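Local coordinates for CbsA (Xanthomonas oryzae pv. oryzae, PDB 5XYH), which probably hydrolyses the beta-1,4-glucosidic bonds of cellulose from chain ends, releasing cellobiose, as a cell-wall-degrading exoglucanase of the rice blight pathogen, at residues L212-R215 / V216-T220; Y274-V277 / L278-A281. All coordinates share one frame; numbering follows the deposited sequence.

Interaction 1: L212-R215 / V216-T220; sequences LYTR and VVQGT
The amide oxygen of Gln218 comes obliquely to the methyl CG2 of Thr214, 4.1 Å from OE1, a loose touch on the more accessible side of helix 206-218. The Tyr213 ring packs outside this pairing, against Leu150 and Pro151, and its OH bonds to Asp193 O. Two residues earlier, on a buried side of the helix, Leu212 and Val216 lie side by side pointing the same way, Leu212 CD1 4.0 Å from Val216 CG2. With CG anti to the backbone N (chi1 172°), Leu212 reaches along its neighbour. The short, branched Val216 suits its place, packing on Leu212 and on Glu172 and Ile175 of helix 170-183.

Successive i to i+4 bonds tie the turns together. Val217 N to Tyr213 O (3.1 Å) is almost straight, whereas Gly219 N meets Arg215 O at 3.2 Å from 36° out of the carbonyl plane. Beyond it the chain leaves for strand 229-232, closing a beta-alpha-beta unit begun by strand 188-193. Val217 O is gripped twice, by Thr220 N and, in the carbonyl plane, by Thr220 OG1 at 2.6 Å. The threonine hydroxyl, also bonded to Ser226 OG, thus holds the chain at Val217-Thr220, giving the carbonyl of the buried Val217 a second donor.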
loop_
_atom_site.group_PDB
_atom_site.type_symbol
_atom_site.label_atom_id
_atom_site.label_comp_id
_atom_site.label_asym_id
_atom_site.label_seq_id
_atom_site.Cartn_x
_atom_site.Cartn_y
_atom_site.Cartn_z
ATOM N N LEU A 212 -13.809 6.279 -13.317
ATOM C CA LEU A 212 -12.484 5.947 -13.832
ATOM C C LEU A 212 -12.167 4.475 -13.627
ATOM O O LEU A 212 -11.827 3.767 -14.576
ATOM C CB LEU A 212 -11.411 6.810 -13.164
ATOM C CG LEU A 212 -9.956 6.438 -13.461
ATOM C CD1 LEU A 212 -9.660 6.557 -14.937
ATOM C CD2 LEU A 212 -9.010 7.321 -12.639
ATOM N N TYR A 213 -12.251 3.996 -12.386
ATOM C CA TYR A 213 -11.977 2.584 -12.143
ATOM C C TYR A 213 -12.944 1.704 -12.919
ATOM O O TYR A 213 -12.550 0.674 -13.474
ATOM C CB TYR A 213 -12.044 2.278 -10.643
ATOM C CG TYR A 213 -10.777 2.692 -9.914
ATOM C CD1 TYR A 213 -10.561 4.018 -9.548
ATOM C CD2 TYR A 213 -9.799 1.766 -9.621
ATOM C CE1 TYR A 213 -9.389 4.398 -8.887
ATOM C CE2 TYR A 213 -8.633 2.131 -8.966
ATOM C CZ TYR A 213 -8.424 3.432 -8.605
ATOM O OH TYR A 213 -7.246 3.754 -7.956
ATOM N N THR A 214 -14.208 2.104 -12.995
ATOM C CA THR A 214 -15.171 1.282 -13.726
ATOM C C THR A 214 -14.820 1.233 -15.208
ATOM O O THR A 214 -14.765 0.155 -15.813
ATOM C CB THR A 214 -16.589 1.819 -13.512
ATOM O OG1 THR A 214 -16.895 1.772 -12.114
ATOM C CG2 THR A 214 -17.595 0.961 -14.264
ATOM N N ARG A 215 -14.535 2.396 -15.799
ATOM C CA ARG A 215 -14.202 2.457 -17.220
ATOM C C ARG A 215 -12.956 1.643 -17.547
ATOM O O ARG A 215 -12.912 0.945 -18.571
ATOM C CB ARG A 215 -14.019 3.914 -17.631
ATOM C CG ARG A 215 -13.552 4.118 -19.040
ATOM C CD ARG A 215 -13.551 5.606 -19.376
ATOM N NE ARG A 215 -12.514 6.360 -18.667
ATOM C CZ ARG A 215 -12.748 7.211 -17.671
ATOM N NH1 ARG A 215 -13.987 7.414 -17.249
ATOM N NH2 ARG A 215 -11.738 7.865 -17.107
ATOM N N VAL A 216 -11.934 1.702 -16.687
ATOM C CA VAL A 216 -10.689 0.995 -16.992
ATOM C C VAL A 216 -10.898 -0.511 -16.943
ATOM O O VAL A 216 -10.509 -1.235 -17.867
ATOM C CB VAL A 216 -9.567 1.428 -16.033
ATOM C CG1 VAL A 216 -8.353 0.491 -16.187
ATOM C CG2 VAL A 216 -9.170 2.865 -16.306
ATOM N N VAL A 217 -11.489 -1.018 -15.852
ATOM C CA VAL A 217 -11.629 -2.465 -15.736
ATOM C C VAL A 217 -12.693 -2.985 -16.700
ATOM O O VAL A 217 -12.557 -4.085 -17.250
ATOM C CB VAL A 217 -11.937 -2.864 -14.282
ATOM C CG1 VAL A 217 -11.907 -4.381 -14.142
ATOM C CG2 VAL A 217 -10.942 -2.220 -13.329
ATOM N N GLN A 218 -13.750 -2.208 -16.942
ATOM C CA GLN A 218 -14.782 -2.660 -17.874
ATOM C C GLN A 218 -14.210 -2.864 -19.269
ATOM O O GLN A 218 -14.632 -3.775 -19.987
ATOM C CB GLN A 218 -15.952 -1.672 -17.909
ATOM C CG GLN A 218 -17.059 -2.088 -18.871
ATOM C CD GLN A 218 -18.251 -1.135 -18.882
ATOM O OE1 GLN A 218 -18.295 -0.151 -18.131
ATOM N NE2 GLN A 218 -19.231 -1.430 -19.747
ATOM N N GLY A 219 -13.220 -2.065 -19.653
ATOM C CA GLY A 219 -12.641 -2.204 -20.970
ATOM C C GLY A 219 -11.707 -3.379 -21.141
ATOM O O GLY A 219 -11.298 -3.648 -22.274
ATOM N N THR A 220 -11.340 -4.069 -20.058
ATOM C CA THR A 220 -10.508 -5.251 -20.194
ATOM C C THR A 220 -11.303 -6.351 -20.899
ATOM O O THR A 220 -12.514 -6.252 -21.080
ATOM C CB THR A 220 -10.016 -5.732 -18.826
ATOM O OG1 THR A 220 -11.131 -6.149 -18.024
ATOM C CG2 THR A 220 -9.259 -4.622 -18.095
#

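Interaction 2: Y274-V277 / L278-A281; sequences YAEV and LYNA
Apolar contact is carried by Leu278, whose methyl CD1 sits over one face of the Tyr274 ring in a CH-pi interaction, 3.7 Å from the centroid. The methyl is offset toward the rim and comes nearest the phenolic carbon, CD1 to Tyr274 CZ being 3.4 Å. Leu278 holds CG anti to its carbonyl carbon (chi1 -74°), which turns the branch back along the helix toward the residue four places earlier. A branched aliphatic suits this place, because one methyl can cover the ring while the buried side chain also packs on Ile194 and Phe293. The tyrosine suits it equally: its ring offers a broad apolar face and its OH satisfies Ile194 O.

The polar side-chain pair is Glu276 and Asn280, at the more accessible flank, where polar groups are at home and a carboxylate is a natural acceptor for an amide N-H one turn on. Asn280 ND2 gives a weak hydrogen bond to Glu276 OE2, 3.2 Å long and bent to 135°. The glutamate chain folds at chi2 (64°) to bring OE2 within reach of ND2, which approaches from well outside the carboxylate plane. The two flat groups stand almost perpendicular, a turn that, with the bent N-H, fits a weak bond.

Both pairs ride on helix 271-284, part of the connection from strand 229-232 to the parallel strand 292-296 in the distorted beta/alpha barrel of family 6 glycoside hydrolases.

Backbone bonding is regular alpha-helical. Four i to i+4 bonds have their donors at Leu278 to Ala281, and Leu278 N to Tyr274 O (3.0 Å) backs the CH-pi pair. The small Ala275 lets the helix lie against Phe293 of strand 292-296, while Ala281 does the same toward Met206 and Ile210 of helix 206-218. Tyr279, on the strand-facing flank, stacks its ring with His353 and bonds through OH to Ser289 O.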
loop_
_atom_site.group_PDB
_atom_site.type_symbol
_atom_site.label_atom_id
_atom_site.label_comp_id
_atom_site.label_asym_id
_atom_site.label_seq_id
_atom_site.Cartn_x
_atom_site.Cartn_y
_atom_site.Cartn_z
ATOM N N TYR A 274 -13.286 4.206 4.953
ATOM C CA TYR A 274 -12.948 4.429 3.546
ATOM C C TYR A 274 -13.361 3.239 2.675
ATOM O O TYR A 274 -13.980 3.414 1.614
ATOM C CB TYR A 274 -11.447 4.711 3.416
ATOM C CG TYR A 274 -10.980 5.087 2.018
ATOM C CD1 TYR A 274 -11.693 5.995 1.245
ATOM C CD2 TYR A 274 -9.815 4.537 1.474
ATOM C CE1 TYR A 274 -11.276 6.337 -0.040
ATOM C CE2 TYR A 274 -9.373 4.885 0.193
ATOM C CZ TYR A 274 -10.112 5.784 -0.557
ATOM O OH TYR A 274 -9.702 6.127 -1.812
ATOM N N ALA A 275 -13.009 2.020 3.097
ATOM C CA ALA A 275 -13.321 0.839 2.290
ATOM C C ALA A 275 -14.829 0.663 2.114
ATOM O O ALA A 275 -15.295 0.261 1.041
ATOM C CB ALA A 275 -12.714 -0.412 2.927
ATOM N N GLU A 276 -15.608 0.963 3.157
ATOM C CA GLU A 276 -17.059 0.802 3.068
ATOM C C GLU A 276 -17.682 1.852 2.158
ATOM O O GLU A 276 -18.582 1.545 1.363
ATOM C CB GLU A 276 -17.679 0.870 4.461
ATOM C CG GLU A 276 -19.205 0.709 4.498
ATOM C CD GLU A 276 -19.712 -0.669 4.011
ATOM O OE1 GLU A 276 -18.915 -1.649 3.920
ATOM O OE2 GLU A 276 -20.941 -0.774 3.751
ATOM N N VAL A 277 -17.224 3.093 2.263
ATOM C CA VAL A 277 -17.698 4.139 1.365
ATOM C C VAL A 277 -17.447 3.750 -0.089
ATOM O O VAL A 277 -18.330 3.887 -0.949
ATOM C CB VAL A 277 -17.028 5.474 1.740
ATOM C CG1 VAL A 277 -17.020 6.430 0.580
ATOM C CG2 VAL A 277 -17.731 6.081 2.955
ATOM N N LEU A 278 -16.251 3.233 -0.382
ATOM C CA LEU A 278 -15.935 2.834 -1.749
ATOM C C LEU A 278 -16.775 1.640 -2.185
ATOM O O LEU A 278 -17.316 1.632 -3.294
ATOM C CB LEU A 278 -14.445 2.514 -1.869
ATOM C CG LEU A 278 -13.537 3.751 -1.850
ATOM C CD1 LEU A 278 -12.076 3.347 -1.928
ATOM C CD2 LEU A 278 -13.894 4.680 -2.998
ATOM N N TYR A 279 -16.885 0.626 -1.322
ATOM C CA TYR A 279 -17.682 -0.555 -1.632
ATOM C C TYR A 279 -19.095 -0.171 -2.067
ATOM O O TYR A 279 -19.586 -0.633 -3.104
ATOM C CB TYR A 279 -17.726 -1.488 -0.421
ATOM C CG TYR A 279 -18.671 -2.648 -0.637
ATOM C CD1 TYR A 279 -18.236 -3.817 -1.265
ATOM C CD2 TYR A 279 -20.008 -2.563 -0.251
ATOM C CE1 TYR A 279 -19.105 -4.882 -1.488
ATOM C CE2 TYR A 279 -20.889 -3.622 -0.478
ATOM C CZ TYR A 279 -20.425 -4.781 -1.093
ATOM O OH TYR A 279 -21.281 -5.831 -1.317
ATOM N N ASN A 280 -19.761 0.686 -1.286
ATOM C CA ASN A 280 -21.129 1.078 -1.610
ATOM C C ASN A 280 -21.195 1.846 -2.918
ATOM O O ASN A 280 -22.125 1.662 -3.712
ATOM C CB ASN A 280 -21.719 1.907 -0.469
ATOM C CG ASN A 280 -21.986 1.075 0.749
ATOM O OD1 ASN A 280 -22.332 -0.097 0.636
ATOM N ND2 ASN A 280 -21.805 1.657 1.920
ATOM N N ALA A 281 -20.214 2.701 -3.167
ATOM C CA ALA A 281 -20.201 3.448 -4.415
ATOM C C ALA A 281 -19.985 2.528 -5.612
ATOM O O ALA A 281 -20.581 2.738 -6.679
ATOM C CB ALA A 281 -19.125 4.527 -4.362
#

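In the fold
Both contacts are local, each lying within one helix of the same family 6 glycoside hydrolase domain: interaction 1 on helix 206-218, then interaction 2 on helix 271-284. Their centres are about 17 Å apart and their nearest atoms about 7 Å, so they do not touch, although the two helices themselves do. The first helix joins strands 188-193 and 229-232; the second lies in the connection from 229-232 to 292-296. These three strands are successive parallel neighbours in the sheet, and the two helices therefore form adjacent pieces of the layer packed around the barrel.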